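Local coordinates for Nop domain-containing protein (Archaeoglobus fulgidus, PDB 1NT2) that forms a complex with fibrillarin as a core protein of the archaeal box C/D sRNP and probably binds its guide RNA, at residues B[139-144]-B[232-237]; B[73-78]-B[158-163]. All coordinates share one frame; numbering follows the deposited sequence.

Contact 1: residues B[139-144]-B[232-237]; sequences APNMTE and KIDYFR
Asp234 points its carboxylate at the first turn of helix 140-146 and is the centre of this buried contact; all but one of the close residue pairs involve it. Its CG stands beside its own backbone N (chi1 -77°), which sends the group across to the other segment. Asn141 comes from the opposite direction, and the two side chains run in opposite senses past one another. Their amide and carboxylate planes are 37° apart. The Asn141 ND2 donates to Asp234 OD1 at 2.7 Å, but the bond is bent and weak. The stronger partner of the same nitrogen is the carbonyl O of Glu239, so Asn141 also ties to the loop that follows helix 217-236. The second oxygen, OD2 of Asp234, lies 2.9 Å from Met142 N. The Met142 side chain is nearly perpendicular to that of Asp234, with its CG 3.3 Å from OD2, and its methyl end turns off. CG2 of Ile233 lies 3.7 Å from ND2 of Asn141 and gives the amide a nonpolar neighbour. Pro140, at the start of the helix, borders the same carboxylate. Ala139 is the N-cap residue there, and its CA is 5.1 Å from that of Asp234. The positive end of helix 140-146 would probably stabilise the Asp234 charge. The two short helical segments run roughly antiparallel, at 148°, with axes 8.4 Å apart at closest approach. The contact joins the first turn of helix 140-146 to the last turns of helix 217-236, a helix-helix packing within the Nop family region.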
loop_
_atom_site.group_PDB
_atom_site.type_symbol
_atom_site.label_atom_id
_atom_site.label_comp_id
_atom_site.label_asym_id
_atom_site.label_seq_id
_atom_site.Cartn_x
_atom_site.Cartn_y
_atom_site.Cartn_z
ATOM N N ALA B 139 25.365 7.992 -19.193
ATOM C CA ALA B 139 24.749 6.966 -20.026
ATOM C C ALA B 139 24.190 7.502 -21.352
ATOM O O ALA B 139 23.001 7.368 -21.633
ATOM C CB ALA B 139 23.645 6.278 -19.234
ATOM N N PRO B 140 25.047 8.093 -22.195
ATOM C CA PRO B 140 24.594 8.634 -23.477
ATOM C C PRO B 140 24.068 7.564 -24.425
ATOM O O PRO B 140 22.884 7.552 -24.759
ATOM C CB PRO B 140 25.840 9.312 -24.018
ATOM C CG PRO B 140 26.913 8.397 -23.549
ATOM C CD PRO B 140 26.516 8.137 -22.107
ATOM N N ASN B 141 24.953 6.669 -24.852
ATOM C CA ASN B 141 24.604 5.589 -25.770
ATOM C C ASN B 141 23.206 5.020 -25.541
ATOM O O ASN B 141 22.604 4.483 -26.468
ATOM C CB ASN B 141 25.649 4.473 -25.676
ATOM C CG ASN B 141 27.051 4.955 -26.026
ATOM O OD1 ASN B 141 27.312 5.337 -27.163
ATOM N ND2 ASN B 141 27.956 4.943 -25.048
ATOM N N MET B 142 22.698 5.139 -24.313
ATOM C CA MET B 142 21.357 4.655 -23.983
ATOM C C MET B 142 20.308 5.741 -24.161
ATOM O O MET B 142 19.337 5.561 -24.897
ATOM C CB MET B 142 21.289 4.167 -22.541
ATOM C CG MET B 142 21.705 2.740 -22.338
ATOM S SD MET B 142 21.320 2.240 -20.661
ATOM C CE MET B 142 19.653 1.602 -20.901
ATOM N N THR B 143 20.498 6.858 -23.460
ATOM C CA THR B 143 19.575 7.985 -23.542
ATOM C C THR B 143 19.291 8.232 -25.016
ATOM O O THR B 143 18.160 8.514 -25.411
ATOM C CB THR B 143 20.185 9.271 -22.904
ATOM O OG1 THR B 143 21.524 9.454 -23.369
ATOM C CG2 THR B 143 20.206 9.176 -21.388
ATOM N N GLU B 144 20.335 8.091 -25.824
ATOM C CA GLU B 144 20.269 8.276 -27.270
ATOM C C GLU B 144 19.195 7.424 -27.948
ATOM O O GLU B 144 18.389 7.926 -28.730
ATOM C CB GLU B 144 21.628 7.937 -27.879
ATOM C CG GLU B 144 21.700 8.123 -29.371
ATOM C CD GLU B 144 21.578 9.573 -29.763
ATOM O OE1 GLU B 144 20.529 10.184 -29.460
ATOM O OE2 GLU B 144 22.534 10.105 -30.367
ATOM N N LYS B 232 26.445 -1.308 -22.211
ATOM C CA LYS B 232 27.819 -1.730 -21.945
ATOM C C LYS B 232 28.813 -0.681 -22.404
ATOM O O LYS B 232 29.772 -0.347 -21.702
ATOM C CB LYS B 232 28.129 -3.039 -22.653
ATOM C CG LYS B 232 29.525 -3.539 -22.385
ATOM C CD LYS B 232 29.916 -4.637 -23.360
ATOM C CE LYS B 232 29.056 -5.895 -23.212
ATOM N NZ LYS B 232 29.522 -6.963 -24.142
ATOM N N ILE B 233 28.577 -0.160 -23.595
ATOM C CA ILE B 233 29.464 0.844 -24.132
ATOM C C ILE B 233 29.434 2.117 -23.291
ATOM O O ILE B 233 30.448 2.786 -23.158
ATOM C CB ILE B 233 29.111 1.132 -25.594
ATOM C CG1 ILE B 233 29.109 -0.198 -26.361
ATOM C CG2 ILE B 233 30.116 2.115 -26.196
ATOM C CD1 ILE B 233 28.848 -0.080 -27.822
ATOM N N ASP B 234 28.285 2.447 -22.711
ATOM C CA ASP B 234 28.179 3.633 -21.862
ATOM C C ASP B 234 29.057 3.468 -20.620
ATOM O O ASP B 234 29.869 4.336 -20.272
ATOM C CB ASP B 234 26.741 3.821 -21.384
ATOM C CG ASP B 234 25.846 4.398 -22.442
ATOM O OD1 ASP B 234 26.206 5.456 -22.995
ATOM O OD2 ASP B 234 24.780 3.804 -22.711
ATOM N N TYR B 235 28.860 2.331 -19.962
ATOM C CA TYR B 235 29.538 1.953 -18.730
ATOM C C TYR B 235 31.058 1.737 -18.823
ATOM O O TYR B 235 31.774 1.947 -17.846
ATOM C CB TYR B 235 28.839 0.695 -18.189
ATOM C CG TYR B 235 29.264 0.229 -16.817
ATOM C CD1 TYR B 235 29.548 -1.117 -16.585
ATOM C CD2 TYR B 235 29.379 1.119 -15.755
ATOM C CE1 TYR B 235 29.944 -1.568 -15.334
ATOM C CE2 TYR B 235 29.773 0.677 -14.494
ATOM C CZ TYR B 235 30.059 -0.670 -14.291
ATOM O OH TYR B 235 30.489 -1.124 -13.064
ATOM N N PHE B 236 31.558 1.334 -19.988
ATOM C CA PHE B 236 32.990 1.078 -20.137
ATOM C C PHE B 236 33.745 2.075 -21.011
ATOM O O PHE B 236 34.973 2.202 -20.907
ATOM C CB PHE B 236 33.196 -0.324 -20.692
ATOM C CG PHE B 236 32.708 -1.403 -19.783
ATOM C CD1 PHE B 236 33.316 -1.613 -18.555
ATOM C CD2 PHE B 236 31.626 -2.196 -20.140
ATOM C CE1 PHE B 236 32.852 -2.604 -17.688
ATOM C CE2 PHE B 236 31.154 -3.188 -19.285
ATOM C CZ PHE B 236 31.768 -3.393 -18.054
ATOM N N ARG B 237 33.002 2.760 -21.876
ATOM C CA ARG B 237 33.545 3.769 -22.795
ATOM C C ARG B 237 33.178 5.166 -22.295
ATOM O O ARG B 237 34.047 6.014 -22.091
ATOM C CB ARG B 237 32.957 3.576 -24.203
ATOM C CG ARG B 237 33.877 2.947 -25.241
ATOM C CD ARG B 237 34.576 4.005 -26.083
ATOM N NE ARG B 237 35.463 4.840 -25.282
ATOM C CZ ARG B 237 36.279 5.756 -25.789
ATOM N NH1 ARG B 237 36.319 5.958 -27.101
ATOM N NH2 ARG B 237 37.062 6.464 -24.987
#

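Contact 2: residues B[73-78]-B[158-163]; sequences EDRYVV and AGSMER
The guanidinium of Arg75 lies flat against Ser160. The Ser160 CB sits over the centre of one face, 3.5 Å above the plane. The carbonyl O of Gly159 approaches the same group obliquely and at longer range. A bend at chi2 (-69°) brings the end of Arg75 nearer to the loop. Asp74 OD2 lies well out of the guanidinium plane, 3.9 Å from Arg75 NE, so this long salt bridge rests on charge alone. Asp74 uses OD2 chiefly for the backbone. Met161 N donates to OD2 at 3.0 Å with a nearly straight N-H (168°), and it meets the anti lone pair, away from OD1. The Asp74 CG is tucked between its backbone N and C (chi1 54°). The Met161 side chain passes Asp74 at a slant, with CG of Met161 3.5 Å from CB of Asp74. Ser160 is the N-cap of helix 161-165, and its OG accepts from Arg163 N at 3.3 Å. Gly159 ends helix 148-158 with a positive phi, where a CB would collide with the preceding carbonyl O. Its own O packs against CG2 of Val78 at 3.4 Å. An alanine in place of Asp74 would lose the carboxylate, and would probably leave Met161 N without this acceptor and weaken the hold of helix 73-93 on the turn. Two oxygens thus accept from the first N-H groups of helix 161-165: Ser160 OG from Arg163 N, and Asp74 OD2 from Met161 N. The Asp74 charge comes from another helix, and the nearby Arg75 probably helps to offset it.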
loop_
_atom_site.group_PDB
_atom_site.type_symbol
_atom_site.label_atom_id
_atom_site.label_comp_id
_atom_site.label_asym_id
_atom_site.label_seq_id
_atom_site.Cartn_x
_atom_site.Cartn_y
_atom_site.Cartn_z
ATOM N N GLU B 73 27.962 7.480 -9.601
ATOM C CA GLU B 73 26.975 8.384 -10.164
ATOM C C GLU B 73 25.692 7.662 -10.573
ATOM O O GLU B 73 24.599 8.218 -10.480
ATOM C CB GLU B 73 27.566 9.094 -11.381
ATOM C CG GLU B 73 26.814 10.347 -11.796
ATOM C CD GLU B 73 27.119 11.531 -10.893
ATOM O OE1 GLU B 73 27.003 11.394 -9.655
ATOM O OE2 GLU B 73 27.475 12.602 -11.427
ATOM N N ASP B 74 25.831 6.427 -11.037
ATOM C CA ASP B 74 24.677 5.655 -11.464
ATOM C C ASP B 74 23.719 5.454 -10.309
ATOM O O ASP B 74 22.508 5.381 -10.505
ATOM C CB ASP B 74 25.116 4.308 -12.053
ATOM C CG ASP B 74 26.005 3.507 -11.111
ATOM O OD1 ASP B 74 26.901 4.102 -10.472
ATOM O OD2 ASP B 74 25.820 2.268 -11.025
ATOM N N ARG B 75 24.265 5.386 -9.098
ATOM C CA ARG B 75 23.453 5.199 -7.895
ATOM C C ARG B 75 22.603 6.439 -7.703
ATOM O O ARG B 75 21.390 6.353 -7.525
ATOM C CB ARG B 75 24.347 5.012 -6.678
ATOM C CG ARG B 75 25.421 3.973 -6.869
ATOM C CD ARG B 75 24.834 2.583 -6.941
ATOM N NE ARG B 75 25.863 1.589 -7.235
ATOM C CZ ARG B 75 25.715 0.285 -7.032
ATOM N NH1 ARG B 75 24.575 -0.183 -6.528
ATOM N NH2 ARG B 75 26.705 -0.549 -7.332
ATOM N N TYR B 76 23.265 7.591 -7.731
ATOM C CA TYR B 76 22.588 8.869 -7.592
ATOM C C TYR B 76 21.358 8.829 -8.484
ATOM O O TYR B 76 20.269 9.220 -8.074
ATOM C CB TYR B 76 23.511 10.008 -8.035
ATOM C CG TYR B 76 22.849 11.366 -8.135
ATOM C CD1 TYR B 76 22.612 12.144 -7.003
ATOM C CD2 TYR B 76 22.492 11.891 -9.373
ATOM C CE1 TYR B 76 22.044 13.419 -7.109
ATOM C CE2 TYR B 76 21.925 13.155 -9.492
ATOM C CZ TYR B 76 21.708 13.914 -8.362
ATOM O OH TYR B 76 21.180 15.176 -8.503
ATOM N N VAL B 77 21.525 8.325 -9.699
ATOM C CA VAL B 77 20.408 8.266 -10.626
ATOM C C VAL B 77 19.273 7.325 -10.186
ATOM O O VAL B 77 18.095 7.658 -10.329
ATOM C CB VAL B 77 20.892 7.882 -12.042
ATOM C CG1 VAL B 77 19.732 7.921 -13.013
ATOM C CG2 VAL B 77 21.985 8.846 -12.492
ATOM N N VAL B 78 19.611 6.162 -9.640
ATOM C CA VAL B 78 18.567 5.234 -9.207
ATOM C C VAL B 78 17.727 5.899 -8.108
ATOM O O VAL B 78 16.490 5.959 -8.187
ATOM C CB VAL B 78 19.169 3.923 -8.662
ATOM C CG1 VAL B 78 18.145 2.830 -8.718
ATOM C CG2 VAL B 78 20.374 3.545 -9.461
ATOM N N ALA B 158 17.062 -2.121 -13.010
ATOM C CA ALA B 158 18.210 -3.027 -13.105
ATOM C C ALA B 158 18.955 -2.979 -11.784
ATOM O O ALA B 158 19.500 -3.980 -11.319
ATOM C CB ALA B 158 19.135 -2.591 -14.236
ATOM N N GLY B 159 18.976 -1.790 -11.189
ATOM C CA GLY B 159 19.633 -1.610 -9.914
ATOM C C GLY B 159 20.851 -0.726 -9.976
ATOM O O GLY B 159 20.972 0.206 -9.195
ATOM N N SER B 160 21.762 -1.014 -10.897
ATOM C CA SER B 160 22.981 -0.231 -11.025
ATOM C C SER B 160 23.495 -0.461 -12.411
ATOM O O SER B 160 22.884 -1.213 -13.165
ATOM C CB SER B 160 24.017 -0.711 -10.024
ATOM O OG SER B 160 24.197 -2.111 -10.145
ATOM N N MET B 161 24.615 0.169 -12.754
ATOM C CA MET B 161 25.168 -0.017 -14.090
ATOM C C MET B 161 25.623 -1.441 -14.295
ATOM O O MET B 161 25.064 -2.145 -15.130
ATOM C CB MET B 161 26.332 0.938 -14.361
ATOM C CG MET B 161 25.892 2.321 -14.836
ATOM S SD MET B 161 25.109 2.321 -16.468
ATOM C CE MET B 161 26.324 3.272 -17.443
ATOM N N GLU B 162 26.614 -1.884 -13.525
ATOM C CA GLU B 162 27.105 -3.243 -13.690
ATOM C C GLU B 162 25.991 -4.275 -13.550
ATOM O O GLU B 162 26.038 -5.340 -14.167
ATOM C CB GLU B 162 28.241 -3.538 -12.707
ATOM C CG GLU B 162 27.869 -3.528 -11.234
ATOM C CD GLU B 162 28.876 -4.313 -10.382
ATOM O OE1 GLU B 162 30.094 -3.996 -10.424
ATOM O OE2 GLU B 162 28.449 -5.257 -9.671
ATOM N N ARG B 163 24.981 -3.955 -12.751
ATOM C CA ARG B 163 23.855 -4.857 -12.556
ATOM C C ARG B 163 23.015 -4.961 -13.831
ATOM O O ARG B 163 22.399 -5.994 -14.093
ATOM C CB ARG B 163 22.964 -4.361 -11.408
ATOM C CG ARG B 163 22.930 -5.271 -10.188
ATOM C CD ARG B 163 22.568 -6.703 -10.577
ATOM N NE ARG B 163 21.202 -6.813 -11.080
ATOM C CZ ARG B 163 20.707 -7.889 -11.688
ATOM N NH1 ARG B 163 21.469 -8.964 -11.879
ATOM N NH2 ARG B 163 19.441 -7.897 -12.100
#

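How the contacts relate
Contact 1 and contact 2 have centres 13 Å apart and touch directly. Met161 and Glu162 of contact 2 meet helix 217-236 of contact 1. The Tyr235 ring brings CD2 to 3.4 Å from Met161 CB, and Tyr235 OH lies 3.3 Å from Glu162 CB. The Met161 CE ends 4.0 Å from Asp234 CB, so one methionine bridges both aspartates. The segments alternate along the chain, so the two contacts cross in sequence. Both border partner chains. Phe236 of contact 1 packs on Leu111 of the fibrillarin-like protein, and Glu162 of contact 2 bonds to its Ala91. Arg75 and Tyr76 meet the second Nop subunit.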